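Local coordinates for protein methylaspartate ammonia-lyase (Citrobacter amalonaticus, PDB 1KKO) that catalyses the reversible anti elimination of ammonia from L-threo-3-methylaspartate to give mesaconate, a magnesium-dependent step of glutamate degradation, at residues Ser13-Asp18 and Ala71-Gly76; Lys331-Gly336 and Gly358-Glu363. All coordinates share one frame; numbering follows the deposited sequence.

Interaction 1: Ser13-Asp18 and Ala71-Gly76; sequences SSFYFD and AVQYSG
CG of Gln-73 stands anti to its backbone N (chi1 174°) and the chain beyond is extended, which carries the amide to Phe-15 and the carboxylate of Asp-18; Phe-17 has CG anti to its carbonyl carbon (chi1 -68°), beside the backbone N, and its ring has CD1 and CE1 at residues 71-75. Gln-73 CD lies 3.9 Å from Phe-15 CD2, its amide plane turned steeply against the ring. Phe-17 CD1 meets Val-72 O at 3.5 Å, in the ring plane, and CE1 of the same ring touches Ala-71 CB at 3.9 Å. Ser-75 OG binds that same Val-72 O (2.7 Å), so the bend is tied internally beside the ring. A backbone bond joins Asp-18 N to Gln-73 O (2.9 Å, 163° at the hydrogen). Water links Asp-18 O to Ser-75 O; a second water joins Asp-18 OD2 to Tyr-74 OH, while OD1 of Asp-18 is salt-bridged to Arg-47. Tyr-16 O, buried without a conventional partner, meets Gln-73 CA and CG, both 3.4 Å away. Waters thus tie Asp-18 to its neighbours, while the backbone bond and Phe-15 hold Gln-73, whose side chain lies about 3 Å, nearest atoms, from the Cys-361 side chain and from the bound sulfate, consistent with the N-terminal domain lining the active site, as in the enolase superfamily.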
ATOM      1  N   SER A  13      -8.458   2.074   6.512  1.00 10.11           N
ATOM      2  CA  SER A  13      -7.266   2.841   6.181  1.00 10.17           C
ATOM      3  C   SER A  13      -6.038   1.941   6.367  1.00  9.93           C
ATOM      4  O   SER A  13      -6.156   0.772   6.748  1.00 10.90           O
ATOM      5  CB  SER A  13      -7.180   4.106   7.009  1.00 10.80           C
ATOM      6  OG  SER A  13      -7.143   3.816   8.384  1.00 12.53           O
ATOM      7  N   SER A  14      -4.852   2.470   6.106  1.00  9.45           N
ATOM      8  CA  SER A  14      -3.665   1.631   6.018  1.00  9.81           C
ATOM      9  C   SER A  14      -2.889   1.438   7.306  1.00  9.98           C
ATOM     10  O   SER A  14      -1.773   0.940   7.274  1.00 10.29           O
ATOM     11  CB  SER A  14      -2.742   2.139   4.923  1.00  9.98           C
ATOM     12  OG  SER A  14      -3.261   1.828   3.638  1.00 11.60           O
ATOM     13  N   PHE A  15      -3.464   1.793   8.448  1.00 10.01           N
ATOM     14  CA  PHE A  15      -2.841   1.398   9.689  1.00 10.27           C
ATOM     15  C   PHE A  15      -3.898   1.244  10.778  1.00 10.16           C
ATOM     16  O   PHE A  15      -4.929   0.607  10.545  1.00 10.04           O
ATOM     17  CB  PHE A  15      -1.598   2.244  10.060  1.00 10.28           C
ATOM     18  CG  PHE A  15      -0.612   1.474  10.907  1.00 10.29           C
ATOM     19  CD1 PHE A  15      -0.047   0.302  10.415  1.00 11.39           C
ATOM     20  CD2 PHE A  15      -0.305   1.869  12.189  1.00 10.92           C
ATOM     21  CE1 PHE A  15       0.779  -0.453  11.184  1.00 12.14           C
ATOM     22  CE2 PHE A  15       0.563   1.108  12.964  1.00 12.54           C
ATOM     23  CZ  PHE A  15       1.095  -0.045  12.459  1.00 12.80           C
ATOM     24  N   TYR A  16      -3.618   1.795  11.951  1.00  9.92           N
ATOM     25  CA  TYR A  16      -4.419   1.642  13.158  1.00 10.25           C
ATOM     26  C   TYR A  16      -4.543   2.983  13.845  1.00 10.67           C
ATOM     27  O   TYR A  16      -3.696   3.863  13.685  1.00 10.80           O
ATOM     28  CB  TYR A  16      -3.739   0.607  14.115  1.00 10.57           C
ATOM     29  CG  TYR A  16      -3.716  -0.705  13.408  1.00 10.21           C
ATOM     30  CD1 TYR A  16      -2.750  -0.971  12.461  1.00 10.36           C
ATOM     31  CD2 TYR A  16      -4.750  -1.617  13.562  1.00  9.71           C
ATOM     32  CE1 TYR A  16      -2.809  -2.110  11.701  1.00 10.02           C
ATOM     33  CE2 TYR A  16      -4.816  -2.748  12.804  1.00 10.63           C
ATOM     34  CZ  TYR A  16      -3.853  -2.983  11.858  1.00 10.52           C
ATOM     35  OH  TYR A  16      -3.919  -4.086  11.057  1.00 11.58           O
ATOM     36  N   PHE A  17      -5.629   3.148  14.582  1.00 10.61           N
ATOM     37  CA  PHE A  17      -5.756   4.233  15.543  1.00 11.36           C
ATOM     38  C   PHE A  17      -5.172   3.715  16.846  1.00 11.74           C
ATOM     39  O   PHE A  17      -5.629   2.689  17.357  1.00 12.38           O
ATOM     40  CB  PHE A  17      -7.216   4.600  15.779  1.00 11.50           C
ATOM     41  CG  PHE A  17      -7.891   5.238  14.599  1.00 11.58           C
ATOM     42  CD1 PHE A  17      -7.426   6.435  14.097  1.00 12.31           C
ATOM     43  CD2 PHE A  17      -8.995   4.653  14.012  1.00 12.49           C
ATOM     44  CE1 PHE A  17      -8.050   7.024  13.021  1.00 12.86           C
ATOM     45  CE2 PHE A  17      -9.617   5.266  12.947  1.00 13.32           C
ATOM     46  CZ  PHE A  17      -9.132   6.436  12.451  1.00 12.53           C
ATOM     47  N   ASP A  18      -4.175   4.424  17.367  1.00 12.41           N
ATOM     48  CA  ASP A  18      -3.519   4.047  18.610  1.00 13.19           C
ATOM     49  C   ASP A  18      -3.726   5.132  19.646  1.00 13.92           C
ATOM     50  O   ASP A  18      -3.612   6.325  19.351  1.00 14.67           O
ATOM     51  CB  ASP A  18      -2.024   3.903  18.395  1.00 13.24           C
ATOM     52  CG  ASP A  18      -1.630   2.612  17.726  1.00 13.59           C
ATOM     53  OD1 ASP A  18      -2.468   1.692  17.612  1.00 14.36           O
ATOM     54  OD2 ASP A  18      -0.470   2.467  17.287  1.00 14.45           O
ATOM     55  N   ALA A  71      -7.922   9.892   9.157  1.00 10.50           N
ATOM     56  CA  ALA A  71      -7.370  10.591  10.300  1.00 10.92           C
ATOM     57  C   ALA A  71      -6.069   9.933  10.730  1.00 10.56           C
ATOM     58  O   ALA A  71      -5.812   8.762  10.422  1.00 10.95           O
ATOM     59  CB  ALA A  71      -8.354  10.591  11.422  1.00 11.20           C
ATOM     60  N   VAL A  72      -5.262  10.671  11.484  1.00 10.66           N
ATOM     61  CA  VAL A  72      -3.951  10.167  11.857  1.00 10.95           C
ATOM     62  C   VAL A  72      -3.996   9.027  12.864  1.00 11.05           C
ATOM     63  O   VAL A  72      -4.978   8.825  13.573  1.00 11.67           O
ATOM     64  CB  VAL A  72      -3.027  11.294  12.384  1.00 11.63           C
ATOM     65  CG1 VAL A  72      -2.937  12.440  11.378  1.00 11.81           C
ATOM     66  CG2 VAL A  72      -3.480  11.789  13.714  1.00 12.54           C
ATOM     67  N   GLN A  73      -2.901   8.287  12.907  1.00 11.20           N
ATOM     68  CA  GLN A  73      -2.748   7.169  13.823  1.00 11.86           C
ATOM     69  C   GLN A  73      -3.026   7.597  15.259  1.00 12.09           C
ATOM     70  O   GLN A  73      -3.823   6.982  15.959  1.00 12.69           O
ATOM     71  CB  GLN A  73      -1.324   6.619  13.706  1.00 11.91           C
ATOM     72  CG  GLN A  73      -0.974   5.522  14.735  1.00 12.41           C
ATOM     73  CD  GLN A  73       0.423   4.927  14.550  1.00 13.22           C
ATOM     74  OE1 GLN A  73       0.747   3.894  15.154  1.00 16.95           O
ATOM     75  NE2 GLN A  73       1.241   5.553  13.735  1.00 12.29           N
ATOM     76  N   TYR A  74      -2.354   8.651  15.700  1.00 12.60           N
ATOM     77  CA  TYR A  74      -2.504   9.122  17.072  1.00 13.78           C
ATOM     78  C   TYR A  74      -3.618  10.171  17.144  1.00 13.87           C
ATOM     79  O   TYR A  74      -3.403  11.323  17.535  1.00 14.64           O
ATOM     80  CB  TYR A  74      -1.156   9.630  17.601  1.00 14.69           C
ATOM     81  CG  TYR A  74      -0.060   8.569  17.561  1.00 14.56           C
ATOM     82  CD1 TYR A  74      -0.234   7.344  18.186  1.00 15.44           C
ATOM     83  CD2 TYR A  74       1.117   8.778  16.864  1.00 16.31           C
ATOM     84  CE1 TYR A  74       0.765   6.371  18.149  1.00 15.87           C
ATOM     85  CE2 TYR A  74       2.099   7.812  16.811  1.00 17.08           C
ATOM     86  CZ  TYR A  74       1.924   6.612  17.453  1.00 16.25           C
ATOM     87  OH  TYR A  74       2.919   5.648  17.380  1.00 17.60           O
ATOM     88  N   SER A  75      -4.827   9.750  16.792  1.00 14.13           N
ATOM     89  CA  SER A  75      -5.989  10.622  16.800  1.00 14.37           C
ATOM     90  C   SER A  75      -6.372  10.975  18.233  1.00 15.06           C
ATOM     91  O   SER A  75      -6.176  10.191  19.166  1.00 16.13           O
ATOM     92  CB  SER A  75      -7.172   9.963  16.088  1.00 13.93           C
ATOM     93  OG  SER A  75      -7.078  10.083  14.676  1.00 13.05           O
ATOM     94  N   GLY A  76      -6.908  12.176  18.422  1.00 15.36           N
ATOM     95  CA  GLY A  76      -7.295  12.616  19.742  1.00 16.61           C
ATOM     96  C   GLY A  76      -6.114  13.073  20.577  1.00 17.05           C
ATOM     97  O   GLY A  76      -6.323  13.526  21.699  1.00 19.35           O
TER
HETATM   98  O   HOH W   1      -3.972   8.877  20.233  1.00 16.90           O
HETATM   99  O   HOH W   2       1.937   3.250  18.370  1.00 20.69           O

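Interaction 2: Lys331-Gly336 and Gly358-Glu363; sequences KTPDLG and GGTCNE. With SO4 (sulfate ion), chain C.
Lys-331 and Gly-359 meet in a buried, largely polar contact between two loops that follow strands 327-330 and 354-357, neighbours in the parallel barrel sheet. Lys-331 NZ donates to Gly-359 O at 2.8 Å, nearly in line with the carbonyl (C=O...N 159°). An otherwise extended chain bends at the last torsion (chi4 80°) to put NZ there, where it also bonds sulfate O4 (2.7 Å) and Gln-329. Two donors of residues 358-363 also hold the sulfate: Thr-360 OG1 reaches O1 in a short 2.5 Å bond, and Cys-361 N points almost straight at O3 (2.7 Å, 171° at the hydrogen). The same Thr-360 OG1 accepts from Asn-362 N (3.0 Å), an ST turn, and is bonded to Gln-73 N. Behind this polar row, Glu-363 OE1 accepts from Thr-360 N (3.0 Å) with its anti lone pair and is salt-bridged to Lys-386, while OE2 bonds Ser-367 and Tyr-132; a second-shell carboxylate thus holds the ligand-binding turn. Pro-333 packs obliquely on that turn, CG to Thr-360 CG2 3.9 Å, and crosses the Glu-363 side chain at about a right angle. Thr-332 lays CG2 against Gly-358 O (3.5 Å) while its OG1 bonds Tyr-132. Lys-331 is the proton acceptor, and Thr-360 and Cys-361 belong to the methylaspartate site; the sulfate, probably from the crystallisation liquor, is consistent with a marker of that pocket. Such loops at the C-terminal ends of barrel strands form the active site of TIM-barrel enzymes of the enolase superfamily.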
ATOM      1  N   LYS A 331       0.955  18.134   8.678  1.00 10.82           N
ATOM      2  CA  LYS A 331       0.452  16.760   8.793  1.00 10.79           C
ATOM      3  C   LYS A 331      -0.926  16.751   8.157  1.00 10.24           C
ATOM      4  O   LYS A 331      -1.942  17.045   8.787  1.00 10.91           O
ATOM      5  CB  LYS A 331       0.433  16.302  10.237  1.00 10.74           C
ATOM      6  CG  LYS A 331       0.187  14.814  10.356  1.00 11.63           C
ATOM      7  CD  LYS A 331       0.410  14.295  11.762  1.00 11.91           C
ATOM      8  CE  LYS A 331       0.712  12.804  11.790  1.00 13.52           C
ATOM      9  NZ  LYS A 331       2.118  12.527  11.446  1.00 14.43           N
ATOM     10  N   THR A 332      -0.942  16.399   6.881  1.00 10.18           N
ATOM     11  CA  THR A 332      -2.062  16.746   6.022  1.00 10.20           C
ATOM     12  C   THR A 332      -3.480  16.499   6.543  1.00  9.81           C
ATOM     13  O   THR A 332      -4.288  17.391   6.435  1.00 10.63           O
ATOM     14  CB  THR A 332      -1.881  16.189   4.594  1.00 10.21           C
ATOM     15  OG1 THR A 332      -1.841  14.756   4.608  1.00 10.88           O
ATOM     16  CG2 THR A 332      -0.569  16.667   3.953  1.00 10.56           C
ATOM     17  N   PRO A 333      -3.835  15.347   7.119  1.00  9.74           N
ATOM     18  CA  PRO A 333      -5.242  15.179   7.518  1.00 10.16           C
ATOM     19  C   PRO A 333      -5.668  16.186   8.580  1.00 10.53           C
ATOM     20  O   PRO A 333      -6.831  16.548   8.666  1.00 11.35           O
ATOM     21  CB  PRO A 333      -5.291  13.741   8.060  1.00 10.67           C
ATOM     22  CG  PRO A 333      -4.096  13.072   7.500  1.00  9.87           C
ATOM     23  CD  PRO A 333      -3.044  14.144   7.441  1.00  9.80           C
ATOM     24  N   ASP A 334      -4.722  16.630   9.391  1.00 10.72           N
ATOM     25  CA  ASP A 334      -5.035  17.552  10.470  1.00 10.94           C
ATOM     26  C   ASP A 334      -5.369  18.970  10.018  1.00 11.47           C
ATOM     27  O   ASP A 334      -5.866  19.760  10.813  1.00 11.57           O
ATOM     28  CB  ASP A 334      -3.879  17.611  11.452  1.00 10.24           C
ATOM     29  CG  ASP A 334      -3.711  16.346  12.255  1.00 10.50           C
ATOM     30  OD1 ASP A 334      -4.732  15.680  12.585  1.00 12.04           O
ATOM     31  OD2 ASP A 334      -2.574  15.980  12.609  1.00 11.71           O
ATOM     32  N   LEU A 335      -5.105  19.282   8.762  1.00 11.56           N
ATOM     33  CA  LEU A 335      -5.408  20.610   8.244  1.00 11.49           C
ATOM     34  C   LEU A 335      -6.834  20.700   7.727  1.00 11.62           C
ATOM     35  O   LEU A 335      -7.269  21.770   7.353  1.00 12.15           O
ATOM     36  CB  LEU A 335      -4.443  21.008   7.128  1.00 12.02           C
ATOM     37  CG  LEU A 335      -3.095  21.515   7.633  1.00 12.70           C
ATOM     38  CD1 LEU A 335      -2.143  20.374   7.937  1.00 12.44           C
ATOM     39  CD2 LEU A 335      -2.487  22.490   6.651  1.00 14.31           C
ATOM     40  N   GLY A 336      -7.578  19.597   7.707  1.00 11.19           N
ATOM     41  CA  GLY A 336      -8.937  19.643   7.176  1.00 11.17           C
ATOM     42  C   GLY A 336      -8.909  19.699   5.652  1.00 10.81           C
ATOM     43  O   GLY A 336      -8.352  18.825   5.014  1.00 11.07           O
ATOM     44  N   GLY A 358       3.644  16.255   5.216  1.00 10.86           N
ATOM     45  CA  GLY A 358       3.658  14.961   5.854  1.00 11.38           C
ATOM     46  C   GLY A 358       2.351  14.217   5.693  1.00 11.04           C
ATOM     47  O   GLY A 358       1.794  14.137   4.600  1.00 11.83           O
ATOM     48  N   GLY A 359       1.856  13.688   6.794  1.00 11.26           N
ATOM     49  CA  GLY A 359       0.668  12.864   6.760  1.00 11.25           C
ATOM     50  C   GLY A 359       0.805  11.744   7.763  1.00 10.92           C
ATOM     51  O   GLY A 359       1.483  11.887   8.787  1.00 11.66           O
ATOM     52  N   THR A 360       0.162  10.619   7.479  1.00 10.59           N
ATOM     53  CA  THR A 360       0.127   9.523   8.424  1.00 10.40           C
ATOM     54  C   THR A 360       0.166   8.187   7.729  1.00 10.31           C
ATOM     55  O   THR A 360      -0.294   8.036   6.595  1.00 10.09           O
ATOM     56  CB  THR A 360      -1.157   9.647   9.268  1.00 10.32           C
ATOM     57  OG1 THR A 360      -1.267   8.551  10.197  1.00 10.54           O
ATOM     58  CG2 THR A 360      -2.423   9.618   8.407  1.00 10.50           C
ATOM     59  N   CYS A 361       0.717   7.199   8.418  1.00 10.15           N
ATOM     60  CA  CYS A 361       0.606   5.820   7.961  1.00 10.18           C
ATOM     61  C   CYS A 361      -0.850   5.367   7.925  1.00  9.95           C
ATOM     62  O   CYS A 361      -1.183   4.427   7.220  1.00 10.01           O
ATOM     63  CB  CYS A 361       1.397   4.866   8.858  1.00 10.51           C
ATOM     64  SG  CYS A 361       0.916   4.834  10.591  1.00 11.81           S
ATOM     65  N   ASN A 362      -1.721   6.061   8.651  1.00  9.38           N
ATOM     66  CA  ASN A 362      -3.104   5.639   8.797  1.00  9.55           C
ATOM     67  C   ASN A 362      -4.071   6.256   7.806  1.00  9.53           C
ATOM     68  O   ASN A 362      -5.260   6.259   8.056  1.00 10.55           O
ATOM     69  CB  ASN A 362      -3.610   5.903  10.215  1.00  9.75           C
ATOM     70  CG  ASN A 362      -4.878   5.146  10.520  1.00 10.63           C
ATOM     71  OD1 ASN A 362      -5.023   3.977  10.137  1.00 10.66           O
ATOM     72  ND2 ASN A 362      -5.797   5.799  11.221  1.00 11.63           N
ATOM     73  N   GLU A 363      -3.582   6.749   6.677  1.00  9.46           N
ATOM     74  CA  GLU A 363      -4.475   7.271   5.660  1.00  9.38           C
ATOM     75  C   GLU A 363      -4.584   6.254   4.519  1.00  9.01           C
ATOM     76  O   GLU A 363      -4.483   5.057   4.781  1.00  9.60           O
ATOM     77  CB  GLU A 363      -4.152   8.717   5.268  1.00  9.61           C
ATOM     78  CG  GLU A 363      -2.777   9.013   4.721  1.00 10.32           C
ATOM     79  CD  GLU A 363      -2.618  10.514   4.513  1.00 10.42           C
ATOM     80  OE1 GLU A 363      -1.809  11.158   5.221  1.00 10.85           O
ATOM     81  OE2 GLU A 363      -3.318  11.047   3.636  1.00 10.88           O
TER
HETATM   82  S   SO4 C3001       2.018   8.791  11.730  1.00 15.80           S
HETATM   83  O1  SO4 C3001       0.583   9.159  11.823  1.00 16.05           O
HETATM   84  O2  SO4 C3001       2.264   8.044  13.020  1.00 17.86           O
HETATM   85  O3  SO4 C3001       2.250   7.926  10.580  1.00 15.54           O
HETATM   86  O4  SO4 C3001       2.938   9.954  11.682  1.00 18.43           O

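Overall arrangement
Both contacts are buried, their centres 9 Å apart, and they belong to different parts of the fold. Interaction 1 lies in the N-terminal domain and joins the end of strand 3-18 to the loop after strand 64-69, with rings and water bridges; part of it also faces the second subunit. Interaction 2, nearer the centre of the folded chain, joins two barrel loops through catalytic and anion-binding polar groups. Residues 358-363 are the shared border: Asn-362 OD1 lies 2.8 Å from Ser-13 OG, Glu-363 O lies 2.9 Å from Ser-14 N, both probable hydrogen bonds, and Asn-362 also packs on Phe-17. The N-terminal domain is thereby docked against the mouth of the barrel.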